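Local coordinates for protein putative metal-dependent isothiocyanate hydrolase SaxA (Pectobacterium carotovorum, PDB 6BRM) that probably hydrolyses isothiocyanates, as a two-zinc enzyme of the metallo-beta-lactamase superfamily, at residues Ala16-Leu21 against Ala59-Ile64; Ile87-Glu92 against Ile106-Asp111; Leu119-Thr124 against Leu149-His154; Gly126-Asn131 against Asp141-Ala146. All blocks are in the same frame, centred on the assembly; numbering follows the deposited sequence.

Interaction 1: Ala16-Leu21 against Ala59-Ile64; sequences AGKKFL and AVDAVI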
loop_
_atom_site.group_PDB
_atom_site.type_symbol
_atom_site.label_atom_id
_atom_site.label_comp_id
_atom_site.label_asym_id
_atom_site.label_seq_id
_atom_site.Cartn_x
_atom_site.Cartn_y
_atom_site.Cartn_z
ATOM N N ALA B 16 20.529 4.253 -20.081
ATOM C CA ALA B 16 20.313 3.563 -21.362
ATOM C C ALA B 16 20.327 4.506 -22.572
ATOM O O ALA B 16 19.492 4.401 -23.478
ATOM C CB ALA B 16 19.024 2.744 -21.315
ATOM N N GLY B 17 21.296 5.418 -22.577
ATOM C CA GLY B 17 21.443 6.408 -23.639
ATOM C C GLY B 17 20.387 7.499 -23.667
ATOM O O GLY B 17 20.230 8.158 -24.690
ATOM N N LYS B 18 19.679 7.697 -22.550
ATOM C CA LYS B 18 18.617 8.710 -22.429
ATOM C C LYS B 18 18.802 9.467 -21.122
ATOM O O LYS B 18 19.219 8.876 -20.128
ATOM C CB LYS B 18 17.228 8.060 -22.429
ATOM C CG LYS B 18 16.918 7.189 -23.638
ATOM C CD LYS B 18 16.859 7.990 -24.934
ATOM C CE LYS B 18 16.470 7.124 -26.128
ATOM N NZ LYS B 18 17.266 5.866 -26.238
ATOM N N LYS B 19 18.490 10.765 -21.131
ATOM C CA LYS B 19 18.574 11.618 -19.939
ATOM C C LYS B 19 17.182 12.005 -19.441
ATOM O O LYS B 19 16.310 12.356 -20.236
ATOM C CB LYS B 19 19.357 12.891 -20.248
ATOM C CG LYS B 19 20.841 12.674 -20.491
ATOM C CD LYS B 19 21.597 13.997 -20.526
ATOM C CE LYS B 19 21.851 14.545 -19.127
ATOM N NZ LYS B 19 22.553 15.859 -19.142
ATOM N N PHE B 20 16.992 11.944 -18.123
ATOM C CA PHE B 20 15.746 12.355 -17.473
ATOM C C PHE B 20 16.052 13.383 -16.399
ATOM O O PHE B 20 17.150 13.390 -15.845
ATOM C CB PHE B 20 15.054 11.158 -16.813
ATOM C CG PHE B 20 14.880 9.980 -17.722
ATOM C CD1 PHE B 20 13.904 9.993 -18.714
ATOM C CD2 PHE B 20 15.692 8.863 -17.597
ATOM C CE1 PHE B 20 13.738 8.909 -19.561
ATOM C CE2 PHE B 20 15.532 7.775 -18.441
ATOM C CZ PHE B 20 14.553 7.797 -19.424
ATOM N N LEU B 21 15.073 14.241 -16.116
ATOM C CA LEU B 21 15.112 15.155 -14.979
ATOM C C LEU B 21 13.921 14.808 -14.094
ATOM O O LEU B 21 12.780 15.079 -14.462
ATOM C CB LEU B 21 15.044 16.611 -15.462
ATOM C CG LEU B 21 14.898 17.757 -14.449
ATOM C CD1 LEU B 21 16.015 17.786 -13.417
ATOM C CD2 LEU B 21 14.833 19.084 -15.189
ATOM N N ALA B 59 18.785 20.104 -20.690
ATOM C CA ALA B 59 19.310 19.228 -21.755
ATOM C C ALA B 59 18.918 17.774 -21.469
ATOM O O ALA B 59 19.737 16.971 -21.006
ATOM C CB ALA B 59 20.826 19.366 -21.874
ATOM N N VAL B 60 17.656 17.455 -21.760
ATOM C CA VAL B 60 16.996 16.250 -21.246
ATOM C C VAL B 60 15.912 15.772 -22.228
ATOM O O VAL B 60 15.306 16.581 -22.936
ATOM C CB VAL B 60 16.447 16.541 -19.812
ATOM C CG1 VAL B 60 15.203 15.731 -19.460
ATOM C CG2 VAL B 60 17.535 16.309 -18.767
ATOM N N ASP B 61 15.686 14.456 -22.268
ATOM C CA ASP B 61 14.687 13.846 -23.163
ATOM C C ASP B 61 13.264 13.962 -22.627
ATOM O O ASP B 61 12.326 14.173 -23.398
ATOM C CB ASP B 61 15.014 12.371 -23.419
ATOM C CG ASP B 61 16.246 12.189 -24.275
ATOM O OD1 ASP B 61 16.239 12.681 -25.421
ATOM O OD2 ASP B 61 17.215 11.553 -23.809
ATOM N N ALA B 62 13.104 13.793 -21.317
ATOM C CA ALA B 62 11.803 13.968 -20.666
ATOM C C ALA B 62 11.934 14.259 -19.171
ATOM O O ALA B 62 12.933 13.917 -18.547
ATOM C CB ALA B 62 10.940 12.735 -20.885
ATOM N N VAL B 63 10.901 14.894 -18.620
ATOM C CA VAL B 63 10.801 15.193 -17.192
ATOM C C VAL B 63 9.876 14.152 -16.554
ATOM O O VAL B 63 8.915 13.710 -17.183
ATOM C CB VAL B 63 10.247 16.623 -16.971
ATOM C CG1 VAL B 63 10.036 16.927 -15.496
ATOM C CG2 VAL B 63 11.183 17.662 -17.583
ATOM N N ILE B 64 10.170 13.764 -15.313
ATOM C CA ILE B 64 9.340 12.802 -14.579
ATOM C C ILE B 64 8.925 13.410 -13.236
ATOM O O ILE B 64 9.781 13.777 -12.434
ATOM C CB ILE B 64 10.063 11.449 -14.364
ATOM C CG1 ILE B 64 10.704 10.958 -15.675
ATOM C CG2 ILE B 64 9.083 10.401 -13.841
ATOM C CD1 ILE B 64 11.527 9.693 -15.546
#
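Asp61 holds the backbone of Lys19 twice, with its carboxylate and with its own backbone N. OD2 accepts a hydrogen bond from Lys19 N (3.1 Å) on its anti lone pair, and Asp61 N returns a bond to Lys19 O at 3.0 Å. A chi1 of -70° puts Asp61 CG beside its own backbone N, on the side where Lys19 N and O lie. Further on, parallel strand pairing takes over: Leu21 N reaches Ala62 O at 3.3 Å, and Ile64 N reaches Leu21 O at 3.0 Å.

The side chains divide between the two faces of the sheet. On one, the CD1 methyl of Ile64 comes obliquely up to Phe20, 4.0 Å from ring atom CD1; the ring also meets Phe151 of the other sheet. On the other face lie Leu21 and Val63. Before the strand begins, both methyls of Val60 lie near Leu21 CB, CG1 at 4.1 Å. The Lys19 chain bends at chi3 (79°), bringing CE to 3.7 Å from Ala59 O.

These strands are the two ends of a beta-alpha-beta unit whose helix is 54-58. Chemically, the contact grades from a carboxylate-to-amide clasp at its exposed end to an apolar interior, and since Lys18 NZ remains 6.2 Å from Asp61 OD2, any charge attraction there is probably diffuse.

Interaction 2: Ile87-Glu92 against Ile106-Asp111; sequences IYTQDE and IRVLKD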
loop_
_atom_site.group_PDB
_atom_site.type_symbol
_atom_site.label_atom_id
_atom_site.label_comp_id
_atom_site.label_asym_id
_atom_site.label_seq_id
_atom_site.Cartn_x
_atom_site.Cartn_y
_atom_site.Cartn_z
ATOM N N ILE B 87 6.570 15.537 -20.502
ATOM C CA ILE B 87 6.419 15.338 -19.059
ATOM C C ILE B 87 5.735 14.001 -18.778
ATOM O O ILE B 87 4.663 13.725 -19.317
ATOM C CB ILE B 87 5.574 16.454 -18.394
ATOM C CG1 ILE B 87 5.953 17.853 -18.912
ATOM C CG2 ILE B 87 5.713 16.391 -16.877
ATOM C CD1 ILE B 87 7.396 18.254 -18.686
ATOM N N TYR B 88 6.360 13.192 -17.923
ATOM C CA TYR B 88 5.799 11.927 -17.452
ATOM C C TYR B 88 5.205 12.130 -16.055
ATOM O O TYR B 88 5.940 12.445 -15.115
ATOM C CB TYR B 88 6.888 10.844 -17.401
ATOM C CG TYR B 88 7.187 10.171 -18.734
ATOM C CD1 TYR B 88 6.223 9.391 -19.378
ATOM C CD2 TYR B 88 8.440 10.294 -19.342
ATOM C CE1 TYR B 88 6.489 8.768 -20.587
ATOM C CE2 TYR B 88 8.716 9.671 -20.555
ATOM C CZ TYR B 88 7.736 8.908 -21.172
ATOM O OH TYR B 88 7.996 8.290 -22.371
ATOM N N THR B 89 3.888 11.947 -15.920
ATOM C CA THR B 89 3.199 12.103 -14.632
ATOM C C THR B 89 2.749 10.772 -14.030
ATOM O O THR B 89 2.688 9.747 -14.706
ATOM C CB THR B 89 1.971 13.024 -14.743
ATOM O OG1 THR B 89 0.988 12.427 -15.598
ATOM C CG2 THR B 89 2.371 14.389 -15.287
ATOM N N GLN B 90 2.422 10.836 -12.745
ATOM C CA GLN B 90 2.017 9.688 -11.927
ATOM C C GLN B 90 0.616 9.171 -12.267
ATOM O O GLN B 90 0.404 7.958 -12.333
ATOM C CB GLN B 90 2.076 10.108 -10.452
ATOM C CG GLN B 90 1.473 9.153 -9.431
ATOM C CD GLN B 90 1.480 9.731 -8.024
ATOM O OE1 GLN B 90 1.652 9.002 -7.050
ATOM N NE2 GLN B 90 1.293 11.044 -7.911
ATOM N N ASP B 91 -0.337 10.088 -12.445
ATOM C CA ASP B 91 -1.744 9.728 -12.686
ATOM C C ASP B 91 -2.503 10.839 -13.429
ATOM O O ASP B 91 -1.915 11.871 -13.770
ATOM C CB ASP B 91 -2.431 9.339 -11.359
ATOM C CG ASP B 91 -2.395 10.450 -10.302
ATOM O OD1 ASP B 91 -2.164 11.634 -10.640
ATOM O OD2 ASP B 91 -2.610 10.127 -9.112
ATOM N N GLU B 92 -3.794 10.616 -13.684
ATOM C CA GLU B 92 -4.616 11.556 -14.465
ATOM C C GLU B 92 -4.770 12.952 -13.859
ATOM O O GLU B 92 -4.743 13.937 -14.598
ATOM C CB GLU B 92 -6.012 10.966 -14.741
ATOM C CG GLU B 92 -6.041 9.871 -15.805
ATOM C CD GLU B 92 -5.803 10.378 -17.224
ATOM O OE1 GLU B 92 -5.214 9.623 -18.028
ATOM O OE2 GLU B 92 -6.200 11.520 -17.545
ATOM N N ILE B 106 2.266 15.727 -22.569
ATOM C CA ILE B 106 2.173 15.056 -21.269
ATOM C C ILE B 106 1.796 13.585 -21.453
ATOM O O ILE B 106 1.019 13.244 -22.342
ATOM C CB ILE B 106 1.112 15.756 -20.384
ATOM C CG1 ILE B 106 1.513 17.211 -20.119
ATOM C CG2 ILE B 106 0.915 15.037 -19.050
ATOM C CD1 ILE B 106 0.335 18.124 -19.900
ATOM N N ARG B 107 2.359 12.725 -20.608
ATOM C CA ARG B 107 2.040 11.296 -20.583
ATOM C C ARG B 107 1.874 10.830 -19.141
ATOM O O ARG B 107 2.536 11.339 -18.237
ATOM C CB ARG B 107 3.152 10.479 -21.249
ATOM C CG ARG B 107 3.159 10.523 -22.767
ATOM C CD ARG B 107 4.137 9.494 -23.316
ATOM N NE ARG B 107 4.312 9.585 -24.766
ATOM C CZ ARG B 107 5.094 8.782 -25.491
ATOM N NH1 ARG B 107 5.178 8.954 -26.810
ATOM N NH2 ARG B 107 5.793 7.803 -24.915
ATOM N N VAL B 108 0.989 9.855 -18.942
ATOM C CA VAL B 108 0.730 9.269 -17.630
ATOM C C VAL B 108 1.455 7.934 -17.562
ATOM O O VAL B 108 1.304 7.103 -18.455
ATOM C CB VAL B 108 -0.779 9.034 -17.397
ATOM C CG1 VAL B 108 -1.033 8.466 -16.002
ATOM C CG2 VAL B 108 -1.561 10.325 -17.612
ATOM N N LEU B 109 2.245 7.738 -16.507
ATOM C CA LEU B 109 2.924 6.466 -16.278
ATOM C C LEU B 109 1.902 5.408 -15.894
ATOM O O LEU B 109 1.150 5.583 -14.936
ATOM C CB LEU B 109 3.994 6.571 -15.173
ATOM C CG LEU B 109 5.476 6.647 -15.564
ATOM C CD1 LEU B 109 5.702 7.525 -16.780
ATOM C CD2 LEU B 109 6.313 7.134 -14.386
ATOM N N LYS B 110 1.878 4.315 -16.653
ATOM C CA LYS B 110 1.150 3.118 -16.253
ATOM C C LYS B 110 1.984 2.391 -15.208
ATOM O O LYS B 110 3.125 2.776 -14.936
ATOM C CB LYS B 110 0.880 2.218 -17.456
ATOM C CG LYS B 110 -0.001 2.872 -18.510
ATOM C CD LYS B 110 -0.230 1.961 -19.702
ATOM C CE LYS B 110 -0.926 2.705 -20.832
ATOM N NZ LYS B 110 -2.256 3.249 -20.435
ATOM N N ASP B 111 1.409 1.348 -14.620
ATOM C CA ASP B 111 2.124 0.518 -13.644
ATOM C C ASP B 111 3.362 -0.142 -14.251
ATOM O O ASP B 111 4.358 -0.336 -13.557
ATOM C CB ASP B 111 1.193 -0.541 -13.049
ATOM C CG ASP B 111 0.114 0.066 -12.172
ATOM O OD1 ASP B 111 -0.454 1.110 -12.558
ATOM O OD2 ASP B 111 -0.164 -0.495 -11.089
#
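Tyr88 and Arg107 run side by side and point the same way. The Arg107 chain, extended from CG to NE, follows the tyrosine, with its CD 3.7 Å from Tyr88 CE1, and the guanidinium plane is turned 79° from the ring. Leu109 approaches the same tyrosine at about a right angle, bringing its CD1 methyl against CB, CG and CD1 of Tyr88. Leu109 thus lies against the inner part of Tyr88, while the aliphatic part of Arg107 accompanies the ring toward its hydroxyl.

Thr89 points to the other face. Its chi1 of 65° puts OG1 between the backbone N and the carbonyl carbon, from where it donates to Arg107 O at 3.2 Å, standing above the carbonyl plane. Thr89 N binds the same oxygen at 2.8 Å, nearly in line with the C=O bond, so one carbonyl holds two donors of one residue. Arg107 N to Ile87 O (2.8 Å) and Leu109 N to Thr89 O (2.7 Å) complete the pairing of two parallel strands, the outer and the next of their sheet. They are joined by helix 92-100 in a beta-alpha-beta unit, and Ala95 of that helix packs on Thr89 and Ile106.

Thr89 CG2 lies 4.1 Å from Ile106 CG2, the two side chains meeting at a slant. Val108 spreads its methyls over the start of the helix: CG1 rests 3.6 Å from CA of Asp91, the N-cap residue, and CG2 lies 3.7 Å from Glu92 OE1, the Glu92 side chain passing across the valine.

Interaction 3: Leu119-Thr124 against Leu149-His154; sequences LTIYKT and LVFTHH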
loop_
_atom_site.group_PDB
_atom_site.type_symbol
_atom_site.label_atom_id
_atom_site.label_comp_id
_atom_site.label_asym_id
_atom_site.label_seq_id
_atom_site.Cartn_x
_atom_site.Cartn_y
_atom_site.Cartn_z
ATOM N N LEU B 119 14.109 -0.417 -22.584
ATOM C CA LEU B 119 13.923 0.275 -21.311
ATOM C C LEU B 119 12.524 0.011 -20.775
ATOM O O LEU B 119 11.539 0.169 -21.498
ATOM C CB LEU B 119 14.125 1.787 -21.489
ATOM C CG LEU B 119 14.112 2.654 -20.229
ATOM C CD1 LEU B 119 15.316 2.346 -19.355
ATOM C CD2 LEU B 119 14.089 4.126 -20.598
ATOM N N THR B 120 12.455 -0.375 -19.507
ATOM C CA THR B 120 11.197 -0.577 -18.802
ATOM C C THR B 120 11.181 0.355 -17.596
ATOM O O THR B 120 12.178 0.439 -16.873
ATOM C CB THR B 120 11.059 -2.035 -18.320
ATOM O OG1 THR B 120 11.328 -2.927 -19.408
ATOM C CG2 THR B 120 9.663 -2.306 -17.788
ATOM N N ILE B 121 10.058 1.048 -17.387
ATOM C CA ILE B 121 9.868 1.929 -16.232
ATOM C C ILE B 121 8.628 1.476 -15.469
ATOM O O ILE B 121 7.518 1.560 -15.991
ATOM C CB ILE B 121 9.715 3.408 -16.662
ATOM C CG1 ILE B 121 11.037 3.928 -17.239
ATOM C CG2 ILE B 121 9.286 4.282 -15.482
ATOM C CD1 ILE B 121 10.922 5.266 -17.940
ATOM N N TYR B 122 8.822 1.006 -14.240
ATOM C CA TYR B 122 7.715 0.579 -13.382
ATOM C C TYR B 122 7.367 1.678 -12.378
ATOM O O TYR B 122 8.258 2.207 -11.708
ATOM C CB TYR B 122 8.080 -0.690 -12.611
ATOM C CG TYR B 122 8.452 -1.888 -13.457
ATOM C CD1 TYR B 122 7.474 -2.777 -13.910
ATOM C CD2 TYR B 122 9.785 -2.160 -13.773
ATOM C CE1 TYR B 122 7.810 -3.890 -14.672
ATOM C CE2 TYR B 122 10.133 -3.271 -14.530
ATOM C CZ TYR B 122 9.143 -4.132 -14.980
ATOM O OH TYR B 122 9.485 -5.232 -15.732
ATOM N N LYS B 123 6.075 1.998 -12.276
ATOM C CA LYS B 123 5.553 2.956 -11.301
ATOM C C LYS B 123 5.151 2.195 -10.038
ATOM O O LYS B 123 4.434 1.196 -10.125
ATOM C CB LYS B 123 4.340 3.696 -11.884
ATOM C CG LYS B 123 3.776 4.802 -11.002
ATOM C CD LYS B 123 2.650 5.584 -11.676
ATOM C CE LYS B 123 1.366 4.778 -11.843
ATOM N NZ LYS B 123 0.788 4.341 -10.542
ATOM N N THR B 124 5.600 2.688 -8.880
ATOM C CA THR B 124 5.420 2.033 -7.576
ATOM C C THR B 124 4.453 2.810 -6.681
ATOM O O THR B 124 4.374 4.038 -6.769
ATOM C CB THR B 124 6.765 1.958 -6.829
ATOM O OG1 THR B 124 7.802 1.571 -7.735
ATOM C CG2 THR B 124 6.700 0.966 -5.675
ATOM N N LEU B 149 9.762 4.927 -8.663
ATOM C CA LEU B 149 10.134 4.633 -10.052
ATOM C C LEU B 149 11.283 3.637 -10.094
ATOM O O LEU B 149 12.341 3.896 -9.519
ATOM C CB LEU B 149 10.585 5.900 -10.776
ATOM C CG LEU B 149 9.641 7.093 -10.835
ATOM C CD1 LEU B 149 10.404 8.320 -11.313
ATOM C CD2 LEU B 149 8.462 6.797 -11.746
ATOM N N VAL B 150 11.070 2.511 -10.773
ATOM C CA VAL B 150 12.134 1.547 -11.053
ATOM C C VAL B 150 12.526 1.710 -12.515
ATOM O O VAL B 150 11.666 1.966 -13.354
ATOM C CB VAL B 150 11.682 0.097 -10.770
ATOM C CG1 VAL B 150 12.787 -0.900 -11.104
ATOM C CG2 VAL B 150 11.250 -0.052 -9.313
ATOM N N PHE B 151 13.818 1.586 -12.809
ATOM C CA PHE B 151 14.326 1.619 -14.183
ATOM C C PHE B 151 15.033 0.302 -14.480
ATOM O O PHE B 151 15.941 -0.089 -13.751
ATOM C CB PHE B 151 15.297 2.783 -14.373
ATOM C CG PHE B 151 14.637 4.130 -14.379
ATOM C CD1 PHE B 151 14.415 4.815 -13.196
ATOM C CD2 PHE B 151 14.250 4.722 -15.575
ATOM C CE1 PHE B 151 13.809 6.065 -13.200
ATOM C CE2 PHE B 151 13.640 5.967 -15.591
ATOM C CZ PHE B 151 13.420 6.640 -14.401
ATOM N N THR B 152 14.622 -0.360 -15.561
ATOM C CA THR B 152 15.089 -1.703 -15.918
ATOM C C THR B 152 15.591 -1.684 -17.360
ATOM O O THR B 152 14.943 -1.106 -18.234
ATOM C CB THR B 152 13.949 -2.735 -15.689
ATOM O OG1 THR B 152 14.059 -3.269 -14.363
ATOM C CG2 THR B 152 13.964 -3.895 -16.678
ATOM N N HIS B 153 16.750 -2.307 -17.584
ATOM C CA HIS B 153 17.369 -2.441 -18.914
ATOM C C HIS B 153 18.586 -3.364 -18.801
ATOM O O HIS B 153 19.294 -3.322 -17.797
ATOM C CB HIS B 153 17.826 -1.075 -19.450
ATOM C CG HIS B 153 18.068 -1.041 -20.930
ATOM N ND1 HIS B 153 19.153 -1.643 -21.525
ATOM C CD2 HIS B 153 17.372 -0.455 -21.931
ATOM C CE1 HIS B 153 19.108 -1.447 -22.830
ATOM N NE2 HIS B 153 18.035 -0.729 -23.102
ATOM N N HIS B 154 18.820 -4.204 -19.809
ATOM C CA HIS B 154 20.132 -4.875 -19.978
ATOM C C HIS B 154 21.221 -3.830 -20.303
ATOM O O HIS B 154 20.907 -2.682 -20.600
ATOM C CB HIS B 154 20.069 -5.997 -21.036
ATOM C CG HIS B 154 19.836 -5.525 -22.444
ATOM N ND1 HIS B 154 20.832 -5.519 -23.397
ATOM C CD2 HIS B 154 18.718 -5.077 -23.067
ATOM C CE1 HIS B 154 20.342 -5.074 -24.542
ATOM N NE2 HIS B 154 19.062 -4.796 -24.368
#
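Thr152, Val150 and Tyr122 bury the largest areas here, and all three project to the same face of the sheet. Thr152 sits directly opposite Thr120, the two side chains lying alongside each other and pointing the same way, with Thr152 CG2 3.8 Å from Thr120 CB. Its hydroxyl OG1 lies at the edge of the Tyr122 ring, in the ring plane, 3.9 Å from CE2. Thr120 CG2 meanwhile lies over one face of that ring, toward the rim. Tyr122 CG stands beside its own backbone N (chi1 -59°), on the side of Thr120. Val150 faces Tyr122 by CB to CB at 4.1 Å; beyond this face, Phe178 of helix 169-178 meets both residues.

Antiparallel hydrogen-bonded pairs fix this register: Thr120 N to Thr152 O at 2.9 Å, and Val150 N to Tyr122 O at 3.0 Å, each with its reciprocal bond. On the opposite face, CG1 and CD1 of Ile121 run beside the Phe151 ring, CD1 3.7 Å from CE2.

The strands therefore present two unlike surfaces: a mixed threonine, valine and tyrosine layer toward the helix, and a largely apolar one of Ile121, Leu149 and Phe151, where Phe151 meets Phe20 of the facing sheet.

Interaction 4: Gly126-Asn131 against Asp141-Ala146; sequences GQHGSN and DLLGDA. With ZN (zinc ion), chain L.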
loop_
_atom_site.group_PDB
_atom_site.type_symbol
_atom_site.label_atom_id
_atom_site.label_comp_id
_atom_site.label_asym_id
_atom_site.label_seq_id
_atom_site.Cartn_x
_atom_site.Cartn_y
_atom_site.Cartn_z
ATOM N N GLY B 126 3.576 4.116 -3.002
ATOM C CA GLY B 126 4.135 4.412 -1.681
ATOM C C GLY B 126 3.043 4.916 -0.758
ATOM O O GLY B 126 1.869 4.935 -1.131
ATOM N N GLN B 127 3.428 5.300 0.457
ATOM C CA GLN B 127 2.532 5.989 1.375
ATOM C C GLN B 127 3.243 7.206 1.966
ATOM O O GLN B 127 4.198 7.061 2.729
ATOM C CB GLN B 127 2.057 5.039 2.474
ATOM C CG GLN B 127 0.806 5.521 3.194
ATOM C CD GLN B 127 0.136 4.429 4.001
ATOM O OE1 GLN B 127 -0.832 3.815 3.551
ATOM N NE2 GLN B 127 0.654 4.176 5.197
ATOM N N HIS B 128 2.757 8.399 1.619
ATOM C CA HIS B 128 3.374 9.672 2.007
ATOM C C HIS B 128 2.864 10.095 3.391
ATOM O O HIS B 128 2.251 11.153 3.548
ATOM C CB HIS B 128 3.055 10.734 0.938
ATOM C CG HIS B 128 3.996 11.901 0.917
ATOM N ND1 HIS B 128 4.798 12.242 1.986
ATOM C CD2 HIS B 128 4.237 12.824 -0.045
ATOM C CE1 HIS B 128 5.503 13.318 1.676
ATOM N NE2 HIS B 128 5.175 13.695 0.455
ATOM N N GLY B 129 3.138 9.272 4.400
ATOM C CA GLY B 129 2.582 9.469 5.741
ATOM C C GLY B 129 2.349 8.168 6.475
ATOM O O GLY B 129 2.413 7.091 5.885
ATOM N N SER B 130 2.078 8.282 7.772
ATOM C CA SER B 130 1.745 7.132 8.619
ATOM C C SER B 130 0.333 6.622 8.334
ATOM O O SER B 130 -0.461 7.306 7.694
ATOM C CB SER B 130 1.841 7.522 10.093
ATOM O OG SER B 130 0.907 8.548 10.396
ATOM N N ASN B 131 0.028 5.428 8.832
ATOM C CA ASN B 131 -1.318 4.841 8.730
ATOM C C ASN B 131 -2.401 5.730 9.340
ATOM O O ASN B 131 -3.505 5.822 8.798
ATOM C CB ASN B 131 -1.359 3.462 9.409
ATOM C CG ASN B 131 -0.636 2.392 8.613
ATOM O OD1 ASN B 131 -0.024 2.669 7.584
ATOM N ND2 ASN B 131 -0.706 1.157 9.090
ATOM N N ASP B 141 -5.866 13.695 1.312
ATOM C CA ASP B 141 -5.776 14.429 0.042
ATOM C C ASP B 141 -4.548 15.338 -0.049
ATOM O O ASP B 141 -4.016 15.536 -1.139
ATOM C CB ASP B 141 -7.036 15.272 -0.195
ATOM C CG ASP B 141 -8.255 14.429 -0.508
ATOM O OD1 ASP B 141 -8.628 13.588 0.333
ATOM O OD2 ASP B 141 -8.846 14.613 -1.595
ATOM N N LEU B 142 -4.109 15.888 1.082
ATOM C CA LEU B 142 -3.025 16.877 1.095
ATOM C C LEU B 142 -1.687 16.208 0.773
ATOM O O LEU B 142 -0.956 16.647 -0.121
ATOM C CB LEU B 142 -2.956 17.597 2.452
ATOM C CG LEU B 142 -2.372 19.016 2.392
ATOM C CD1 LEU B 142 -3.470 20.024 2.094
ATOM C CD2 LEU B 142 -1.653 19.392 3.680
ATOM N N LEU B 143 -1.387 15.140 1.509
ATOM C CA LEU B 143 -0.201 14.310 1.262
ATOM C C LEU B 143 -0.377 13.493 -0.017
ATOM O O LEU B 143 0.576 13.324 -0.782
ATOM C CB LEU B 143 0.080 13.382 2.450
ATOM C CG LEU B 143 0.811 13.972 3.664
ATOM C CD1 LEU B 143 2.239 14.358 3.308
ATOM C CD2 LEU B 143 0.073 15.164 4.254
ATOM N N GLY B 144 -1.593 12.980 -0.225
ATOM C CA GLY B 144 -2.004 12.389 -1.503
ATOM C C GLY B 144 -1.224 11.157 -1.916
ATOM O O GLY B 144 -0.713 10.419 -1.070
ATOM N N ASP B 145 -1.151 10.944 -3.229
ATOM C CA ASP B 145 -0.327 9.897 -3.825
ATOM C C ASP B 145 1.019 10.469 -4.258
ATOM O O ASP B 145 1.113 11.639 -4.643
ATOM C CB ASP B 145 -1.037 9.280 -5.035
ATOM C CG ASP B 145 -2.365 8.630 -4.674
ATOM O OD1 ASP B 145 -2.446 7.953 -3.629
ATOM O OD2 ASP B 145 -3.332 8.789 -5.449
ATOM N N ALA B 146 2.055 9.633 -4.191
ATOM C CA ALA B 146 3.390 9.989 -4.678
ATOM C C ALA B 146 4.170 8.718 -5.017
ATOM O O ALA B 146 4.521 7.946 -4.121
ATOM C CB ALA B 146 4.130 10.816 -3.641
HETATM ZN ZN ZN L . 5.858 15.102 -1.087
HETATM O O HOH W 1 6.996 16.922 -0.671
#
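The di-zinc centre of this metallo-beta-lactamase fold is reached here through His128, which meets Leu143, the last residue of helix 137-143, and Ala146 just beyond it. His128 NE2 binds one zinc ion at 2.2 Å; His67, His69 and Asp164 supply the other protein ligands, and water 1 lies 2.2 Å from that zinc ion, in the plane of the His128 ring at its edge. Asp164 also reaches the second zinc ion.

Leu143 comes in at about a right angle to the histidine and sets its CD1 methyl over one face of the ring, 3.8 Å from the centroid and 17° off the normal, a CH-pi contact. CD1 lies nearest ND1 among the ring atoms, so the methyl is offset toward the rim away from the metal. Elsewhere, Ala146 CB approaches His128 CD2 at 4.1 Å. A chi1 of -159° sets His128 CG anti to the backbone N, and CB already points toward segment 141-146.

As in other metallo-beta-lactamase relatives, the metal-binding histidine lies in a loop, here the one after strand 120-124. His128 is the centre of an inverse gamma turn, its closing bond from Gly129 N to Gln127 O being weak. The second ring nitrogen, ND1, is hydrogen-bonded to Ile198 O, which pins the rotation of the ring while NE2 holds the metal. Leu142 O likewise takes a bond from His69 NE2, placing the helix end in the second shell. Gln127 NE2 donates to Asn131 OD1 at 2.9 Å within the loop, and its OE1 accepts from the backbone N of Lys169 of the second subunit.

How the interactions relate
Interactions 1 and 2 belong to one sheet, its strands 62-64 and 87-89 joined by Val63 O to Tyr88 N (2.7 Å). Interaction 3 lies in the second sheet of the sandwich, and interaction 1 packs on it through Ile64 CG2 to Leu149 CD1 (3.5 Å) and Phe20 CE2 to Phe151 CE2 (3.9 Å). Interaction 2 reaches it at Asp111 O to Lys123 N (3.2 Å), a probable hydrogen bond. Interaction 4 lies between the two strands of interaction 3 in sequence and alone holds a zinc ligand. The side chain of Gln90 lies about 9 Å from a zinc ion and touches Ala146; those of Leu149 and Ile64 are about 13 and 14 Å from one.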